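Local structure of iron-binding protein (Staphylococcus epidermidis, 4M7O) at residues A[161-166]-A[214-219]; A[187-192]-A[270-275]; A[193-198]-A[210-215]. The protein probably binds an iron-containing solute outside the membrane, as a two-lobed substrate-binding protein of the periplasmic binding protein family. One frame throughout, in Å; residues are numbered along the deposited sequence.

In the fold
All three contacts belong to the lobe built on the mixed sheet. Contact 1 is its interior, two neighbouring parallel strands joined mainly by main-chain hydrogen bonds, with one aspartate side chain at the start and nine of twelve touching residues buried. Contact 2 packs the end of helix 181-188 against helix 264-275; it too is buried, but is purely apolar and has no hydrogen bond across it. Contact 3 is mixed: Ser194, Phe195 and Pro214 are buried, while an arginine and an exposed aspartate pair at its outer side. Contacts 1 and 3 share Pro214 and Asp215, and Lys192 and Ser194, at the junction of contacts 2 and 3, hydrogen-bond to Gln161 and Val163 of contact 1.

Contact 1: residues A[161-166]-A[214-219]; sequences QEVFME and PDILIS
Glu162 and Asp215 open a parallel strand pairing, and a side chain takes part in it: the backbone N of Glu162 donates to Asp215 OD2 at 2.8 Å, nearly straight at 174°, meeting the carboxylate on its anti side. Asp215 CG lies anti to its own carbonyl carbon (chi1 -54°), which sets it beside the backbone N; OD2 is the oxygen bonded. In return Glu162 O takes two donors, Asp215 N at 2.8 Å and the longer Ile216 N at 3.3 Å. Beyond this start the bonds alternate in the parallel pattern: Phe164 N to Ile216 O, Ile218 N to Phe164 O at 2.9 Å, and Glu166 N to Ile218 O. The strand axes run 4.7 Å apart at 20°.

On one face Val163 CG1 meets Ile218 CD1 at 4.0 Å, and the selenium of Met165 lies beside Ile218 CB, the two side chains pointing the same way. On the other, Phe164 CB rests on Pro214 CB at 3.7 Å, and Leu217 CD2 nears Phe164 CB.

Outside the pair, Asn242 holds Asp215 OD1, while Tyr228 and Arg235 bind the buried Glu166 carboxylate. Helix 181-188 covers Val163 and Met165; helices 225-234 and 242-245 cover Leu217. The pair thus lies inside an alpha/beta sandwich, with strands 192-193 and 249-251 flanking it in the sheet.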
# COMPACT_ATOMS: atom_id res chain seq x y z
N GLN A 161 4.61 -15.56 17.25
CA GLN A 161 3.51 -15.98 16.38
C GLN A 161 3.82 -15.95 14.89
O GLN A 161 4.36 -14.96 14.39
CB GLN A 161 2.27 -15.13 16.65
CG GLN A 161 1.53 -15.51 17.92
CD GLN A 161 0.34 -14.63 18.14
OE1 GLN A 161 -0.77 -15.11 18.38
NE2 GLN A 161 0.55 -13.32 18.04
N GLU A 162 3.46 -17.03 14.20
CA GLU A 162 3.70 -17.16 12.76
C GLU A 162 2.44 -16.86 11.92
O GLU A 162 1.38 -17.46 12.10
CB GLU A 162 4.29 -18.54 12.42
CG GLU A 162 5.51 -18.92 13.27
CD GLU A 162 6.55 -19.71 12.50
OE1 GLU A 162 7.69 -19.84 13.00
OE2 GLU A 162 6.23 -20.21 11.40
N VAL A 163 2.59 -15.92 10.99
CA VAL A 163 1.46 -15.38 10.26
C VAL A 163 1.54 -15.75 8.78
O VAL A 163 2.59 -15.57 8.15
CB VAL A 163 1.42 -13.86 10.37
CG1 VAL A 163 0.25 -13.30 9.58
CG2 VAL A 163 1.36 -13.44 11.85
N PHE A 164 0.45 -16.27 8.24
CA PHE A 164 0.36 -16.55 6.82
C PHE A 164 -0.44 -15.43 6.16
O PHE A 164 -1.58 -15.15 6.55
CB PHE A 164 -0.31 -17.90 6.58
CG PHE A 164 -0.60 -18.18 5.13
CD1 PHE A 164 0.43 -18.54 4.26
CD2 PHE A 164 -1.88 -18.09 4.62
CE1 PHE A 164 0.17 -18.79 2.92
CE2 PHE A 164 -2.13 -18.35 3.27
CZ PHE A 164 -1.11 -18.69 2.43
N MSE A 165 0.18 -14.75 5.18
CA MSE A 165 -0.50 -13.68 4.46
C MSE A 165 -1.00 -14.27 3.15
O MSE A 165 -0.21 -14.71 2.31
CB MSE A 165 0.47 -12.54 4.15
CG MSE A 165 1.21 -11.98 5.35
SE MSE A 165 0.09 -10.94 6.55
CE MSE A 165 -0.56 -9.62 5.29
N GLU A 166 -2.31 -14.30 2.98
CA GLU A 166 -2.88 -14.83 1.76
C GLU A 166 -3.21 -13.66 0.83
O GLU A 166 -4.14 -12.90 1.09
CB GLU A 166 -4.14 -15.62 2.08
CG GLU A 166 -4.77 -16.27 0.86
CD GLU A 166 -5.77 -17.34 1.24
OE1 GLU A 166 -5.67 -17.88 2.37
OE2 GLU A 166 -6.64 -17.65 0.40
N PRO A 214 0.68 -22.19 10.28
CA PRO A 214 0.64 -20.83 10.83
C PRO A 214 -0.33 -20.69 12.01
O PRO A 214 -1.27 -21.49 12.13
CB PRO A 214 0.14 -19.98 9.64
CG PRO A 214 -0.53 -20.96 8.72
CD PRO A 214 0.19 -22.26 8.89
N ASP A 215 -0.07 -19.71 12.87
CA ASP A 215 -0.92 -19.48 14.03
C ASP A 215 -2.04 -18.51 13.67
O ASP A 215 -3.05 -18.42 14.35
CB ASP A 215 -0.08 -18.92 15.17
CG ASP A 215 1.13 -19.79 15.49
OD1 ASP A 215 0.94 -21.00 15.77
OD2 ASP A 215 2.27 -19.27 15.44
N ILE A 216 -1.85 -17.76 12.58
CA ILE A 216 -2.82 -16.76 12.17
C ILE A 216 -2.88 -16.75 10.64
O ILE A 216 -1.83 -16.80 9.99
CB ILE A 216 -2.38 -15.35 12.64
CG1 ILE A 216 -2.05 -15.36 14.14
CG2 ILE A 216 -3.43 -14.30 12.30
CD1 ILE A 216 -1.58 -14.03 14.68
N LEU A 217 -4.08 -16.70 10.07
CA LEU A 217 -4.25 -16.52 8.62
C LEU A 217 -4.81 -15.13 8.38
O LEU A 217 -5.78 -14.71 9.03
CB LEU A 217 -5.22 -17.55 8.03
CG LEU A 217 -5.05 -19.01 8.45
CD1 LEU A 217 -6.10 -19.91 7.77
CD2 LEU A 217 -3.66 -19.50 8.10
N ILE A 218 -4.20 -14.38 7.47
CA ILE A 218 -4.74 -13.08 7.11
C ILE A 218 -4.85 -12.97 5.61
O ILE A 218 -3.83 -13.01 4.91
CB ILE A 218 -3.85 -11.93 7.61
CG1 ILE A 218 -3.63 -12.05 9.12
CG2 ILE A 218 -4.45 -10.56 7.22
CD1 ILE A 218 -2.90 -10.89 9.72
N SER A 219 -6.07 -12.85 5.10
CA SER A 219 -6.29 -12.60 3.68
C SER A 219 -6.25 -11.11 3.39
O SER A 219 -6.86 -10.31 4.11
CB SER A 219 -7.63 -13.15 3.23
OG SER A 219 -7.99 -12.53 2.00

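Contact 2: residues A[187-192]-A[270-275]; sequences EKLDAK and DLRDDI
Leu189 CA and Arg272 CA lie 6.8 Å apart, the closest such approach, where a chain leaving helix 181-188 passes the last turns of helix 264-275. The helix before Leu189 ends in a Schellman motif: Asp190, with positive phi (55°), is the C-prime residue, its N bonded to Glu187 O at 3.1 Å, and Ala191 N returns to Leu186 O. This turn sends the chain toward strand 192-193 with Leu189 and Ala191 both directed at the facing helix.

One methyl does most of the touching. Leu189 CG stands anti to the carbonyl carbon (chi1 -67°), and CD1 beyond it lies against the helix backbone, 3.6 Å from Arg272 N and 3.8 Å from Arg272 CA. The same methyl meets the CB atoms of two successive residues, Leu271 and Arg272, each at 4.0 Å. It is also 4.3 Å from Ile275 CD1, one helical turn beyond Leu271. Ala191 CB approaches that same methyl, also at 4.3 Å, so that Ile275 CD1 is shared by the two residues. No hydrogen bond crosses, and the modest 189 Å² buried fits a contact of a few aliphatic groups and a piece of helix backbone.

The arginine contributes its CB here, whereas its guanidinium turns elsewhere, NH1 to Ser153 O and NH2 to Asp273 OD1 in a salt bridge whose hydrogen bond is weak. On the sheet side, Leu271 and Ile275 reach Ile218 and Ile216 of strand 216-219, while Met185 and Leu186 of helix 181-188 touch Leu271 and Ile275 respectively; helix 264-275 thus packs against both.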
# COMPACT_ATOMS: atom_id res chain seq x y z
N GLU A 187 7.51 -7.74 10.34
CA GLU A 187 8.79 -7.68 11.03
C GLU A 187 8.82 -6.52 12.02
O GLU A 187 9.38 -6.64 13.10
CB GLU A 187 9.96 -7.62 10.05
CG GLU A 187 10.12 -8.88 9.20
CD GLU A 187 11.40 -8.88 8.38
OE1 GLU A 187 12.09 -7.82 8.35
OE2 GLU A 187 11.72 -9.92 7.76
N LYS A 188 8.20 -5.41 11.65
CA LYS A 188 8.12 -4.26 12.55
C LYS A 188 7.25 -4.57 13.76
O LYS A 188 7.47 -4.05 14.85
CB LYS A 188 7.56 -3.03 11.81
CG LYS A 188 8.63 -2.08 11.30
CD LYS A 188 9.72 -2.83 10.57
CE LYS A 188 10.85 -1.91 10.14
NZ LYS A 188 11.83 -2.65 9.30
N LEU A 189 6.28 -5.46 13.57
CA LEU A 189 5.37 -5.83 14.65
C LEU A 189 5.89 -7.02 15.44
O LEU A 189 5.18 -7.57 16.27
CB LEU A 189 3.97 -6.11 14.09
CG LEU A 189 3.30 -4.84 13.54
CD1 LEU A 189 1.93 -5.15 12.96
CD2 LEU A 189 3.21 -3.79 14.63
N ASP A 190 7.14 -7.40 15.16
CA ASP A 190 7.80 -8.54 15.82
C ASP A 190 7.00 -9.84 15.69
O ASP A 190 6.89 -10.62 16.64
CB ASP A 190 8.14 -8.23 17.29
CG ASP A 190 9.04 -9.29 17.93
OD1 ASP A 190 10.03 -9.72 17.30
OD2 ASP A 190 8.75 -9.70 19.08
N ALA A 191 6.44 -10.06 14.51
CA ALA A 191 5.80 -11.33 14.19
C ALA A 191 6.64 -12.03 13.12
O ALA A 191 7.47 -11.40 12.46
CB ALA A 191 4.38 -11.10 13.69
N LYS A 192 6.42 -13.33 12.94
CA LYS A 192 7.16 -14.10 11.94
C LYS A 192 6.28 -14.39 10.72
O LYS A 192 5.08 -14.66 10.86
CB LYS A 192 7.67 -15.41 12.55
CG LYS A 192 8.81 -16.06 11.77
CD LYS A 192 8.34 -17.25 10.94
N ASP A 270 -3.91 -1.74 12.04
CA ASP A 270 -4.92 -2.74 11.69
C ASP A 270 -4.31 -4.12 11.80
O ASP A 270 -4.88 -5.01 12.43
CB ASP A 270 -5.45 -2.52 10.27
CG ASP A 270 -6.40 -1.34 10.19
OD1 ASP A 270 -6.79 -0.83 11.26
OD2 ASP A 270 -6.77 -0.95 9.06
N LEU A 271 -3.15 -4.28 11.18
CA LEU A 271 -2.41 -5.54 11.20
C LEU A 271 -2.05 -5.95 12.63
O LEU A 271 -2.12 -7.12 12.99
CB LEU A 271 -1.14 -5.42 10.34
CG LEU A 271 -0.73 -6.67 9.56
CD1 LEU A 271 -1.87 -7.13 8.67
CD2 LEU A 271 0.51 -6.40 8.74
N ARG A 272 -1.68 -4.97 13.45
CA ARG A 272 -1.35 -5.22 14.85
C ARG A 272 -2.53 -5.82 15.61
O ARG A 272 -2.37 -6.79 16.37
CB ARG A 272 -0.90 -3.92 15.52
CG ARG A 272 -0.51 -4.11 16.99
CD ARG A 272 -1.18 -3.09 17.87
NE ARG A 272 -0.95 -3.39 19.29
CZ ARG A 272 -1.69 -4.23 20.00
NH1 ARG A 272 -1.41 -4.45 21.28
NH2 ARG A 272 -2.71 -4.86 19.43
N ASP A 273 -3.71 -5.24 15.41
CA ASP A 273 -4.90 -5.67 16.15
C ASP A 273 -5.43 -7.02 15.65
O ASP A 273 -6.29 -7.62 16.30
CB ASP A 273 -6.00 -4.60 16.10
CG ASP A 273 -5.60 -3.29 16.80
OD1 ASP A 273 -4.60 -3.28 17.57
OD2 ASP A 273 -6.29 -2.27 16.60
N ASP A 274 -4.92 -7.51 14.51
CA ASP A 274 -5.28 -8.85 14.03
C ASP A 274 -4.31 -9.91 14.58
O ASP A 274 -4.65 -11.09 14.69
CB ASP A 274 -5.28 -8.90 12.50
CG ASP A 274 -6.49 -8.20 11.89
OD1 ASP A 274 -7.48 -7.96 12.62
OD2 ASP A 274 -6.47 -7.91 10.68
N ILE A 275 -3.11 -9.47 14.93
CA ILE A 275 -2.07 -10.35 15.42
C ILE A 275 -2.12 -10.42 16.94
O ILE A 275 -1.91 -11.48 17.54
CB ILE A 275 -0.69 -9.84 14.95
CG1 ILE A 275 -0.60 -9.92 13.42
CG2 ILE A 275 0.43 -10.65 15.57
CD1 ILE A 275 0.62 -9.24 12.85

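Contact 3: residues A[193-198]-A[210-215]; sequences NSFDDV and IKRNPD
Arg212 reaches from the last turn of helix 206-212 into the loop 193-198, and its side chain accounts for most of the contact. From CB, which points toward the loop, the chain places CG anti to the carbonyl carbon, where CG touches Phe195 CZ at 3.6 Å. It then bends at chi2 (-64°), bringing CD near Ser194 O, and NE passes by Phe195 CE1. The guanidinium stacks on Phe195, centres 4.4 Å apart and planes 26° from parallel, with Phe195 CE1 over the middle of the guanidinium.

The tip is held around its edge. NH2 donates to Ser194 O at 2.8 Å and to Asp197 OD1 at 2.9 Å, both acceptors close to the guanidinium plane. Arg212 NH1 donates to Asp197 OD2 at 2.6 Å, completing an end-on, two-nitrogen salt bridge. The carboxylate is turned 53° against the guanidinium, and OD1 is approached from above the carboxylate plane. A stacked face and two bonded nitrogens would together limit the group's rotation.

Further in, Ser194 OG packs on Pro214 CB at 3.3 Å, and Ser194 also touches Phe164 of strand 162-168. The loop is shaped by an Asx turn, Phe195 N to Asn193 OD1, followed by a type I beta turn from Phe195 to Val198 that carries Asp197. Asn213, with positive phi, ends the helix and turns the chain toward strand 216-219, a helix-to-strand connection of the kind found in alpha/beta folds, here tied by one arginine to the loop leaving strand 192-193.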
# COMPACT_ATOMS: atom_id res chain seq x y z
N ASN A 193 6.86 -14.31 9.53
CA ASN A 193 6.15 -14.64 8.30
C ASN A 193 6.30 -16.14 8.05
O ASN A 193 7.43 -16.64 7.98
CB ASN A 193 6.76 -13.84 7.14
CG ASN A 193 6.03 -14.02 5.82
OD1 ASN A 193 5.41 -15.06 5.56
ND2 ASN A 193 6.14 -13.02 4.95
N SER A 194 5.18 -16.86 7.95
CA SER A 194 5.23 -18.31 7.72
C SER A 194 6.09 -18.66 6.50
O SER A 194 6.65 -19.75 6.43
CB SER A 194 3.83 -18.88 7.48
OG SER A 194 3.08 -18.96 8.66
N PHE A 195 6.17 -17.74 5.56
CA PHE A 195 6.94 -17.95 4.34
C PHE A 195 8.06 -16.93 4.16
O PHE A 195 8.19 -16.32 3.10
CB PHE A 195 6.00 -17.98 3.13
CG PHE A 195 5.21 -19.25 3.03
CD1 PHE A 195 5.72 -20.35 2.36
CD2 PHE A 195 3.97 -19.37 3.64
CE1 PHE A 195 5.00 -21.53 2.28
CE2 PHE A 195 3.25 -20.55 3.57
CZ PHE A 195 3.76 -21.63 2.88
N ASP A 196 8.88 -16.78 5.19
CA ASP A 196 10.02 -15.87 5.13
C ASP A 196 11.12 -16.44 4.25
O ASP A 196 12.08 -15.74 3.93
CB ASP A 196 10.54 -15.53 6.53
CG ASP A 196 10.98 -16.75 7.32
OD1 ASP A 196 11.10 -17.85 6.74
OD2 ASP A 196 11.22 -16.61 8.54
N ASP A 197 10.97 -17.71 3.86
CA ASP A 197 11.92 -18.38 2.98
C ASP A 197 11.72 -18.08 1.49
O ASP A 197 12.56 -18.45 0.67
CB ASP A 197 11.93 -19.90 3.22
CG ASP A 197 10.57 -20.55 2.95
OD1 ASP A 197 9.53 -19.91 3.20
OD2 ASP A 197 10.55 -21.71 2.50
N VAL A 198 10.62 -17.41 1.14
CA VAL A 198 10.39 -17.03 -0.26
C VAL A 198 10.44 -15.51 -0.43
O VAL A 198 10.36 -14.77 0.55
CB VAL A 198 9.04 -17.57 -0.80
CG1 VAL A 198 8.91 -19.06 -0.50
CG2 VAL A 198 7.87 -16.81 -0.19
N ILE A 210 -0.35 -26.11 5.14
CA ILE A 210 -0.70 -26.98 6.27
C ILE A 210 0.56 -27.39 7.03
O ILE A 210 0.57 -27.38 8.25
CB ILE A 210 -1.47 -28.23 5.80
CG1 ILE A 210 -2.91 -27.85 5.43
CG2 ILE A 210 -1.46 -29.33 6.86
CD1 ILE A 210 -3.60 -28.88 4.56
N LYS A 211 1.61 -27.73 6.29
CA LYS A 211 2.87 -28.14 6.91
C LYS A 211 3.52 -27.01 7.71
O LYS A 211 4.07 -27.25 8.78
CB LYS A 211 3.83 -28.68 5.86
CG LYS A 211 5.01 -29.43 6.42
CD LYS A 211 5.89 -29.92 5.29
CE LYS A 211 6.84 -30.99 5.75
NZ LYS A 211 7.15 -31.93 4.63
N ARG A 212 3.45 -25.78 7.19
CA ARG A 212 4.01 -24.62 7.88
C ARG A 212 3.25 -24.31 9.15
O ARG A 212 3.78 -23.66 10.07
CB ARG A 212 4.00 -23.37 6.98
CG ARG A 212 4.90 -23.46 5.78
CD ARG A 212 6.36 -23.57 6.16
NE ARG A 212 7.19 -23.83 4.99
CZ ARG A 212 7.87 -22.90 4.33
NH1 ARG A 212 8.60 -23.25 3.27
NH2 ARG A 212 7.84 -21.64 4.73
N ASN A 213 1.99 -24.75 9.20
CA ASN A 213 1.15 -24.61 10.38
C ASN A 213 1.14 -23.22 11.02
O ASN A 213 1.52 -23.07 12.18
CB ASN A 213 1.54 -25.68 11.42
CG ASN A 213 0.52 -25.85 12.50
OD1 ASN A 213 -0.56 -25.25 12.44
ND2 ASN A 213 0.83 -26.67 13.50
N PRO A 214 0.68 -22.19 10.28
CA PRO A 214 0.64 -20.83 10.83
C PRO A 214 -0.33 -20.69 12.01
O PRO A 214 -1.27 -21.49 12.13
CB PRO A 214 0.14 -19.98 9.64
CG PRO A 214 -0.53 -20.96 8.72
CD PRO A 214 0.19 -22.26 8.89
N ASP A 215 -0.07 -19.71 12.87
CA ASP A 215 -0.92 -19.48 14.03
C ASP A 215 -2.04 -18.51 13.67
O ASP A 215 -3.05 -18.42 14.35
CB ASP A 215 -0.08 -18.92 15.17
CG ASP A 215 1.13 -19.79 15.49
OD1 ASP A 215 0.94 -21.00 15.77
OD2 ASP A 215 2.27 -19.27 15.44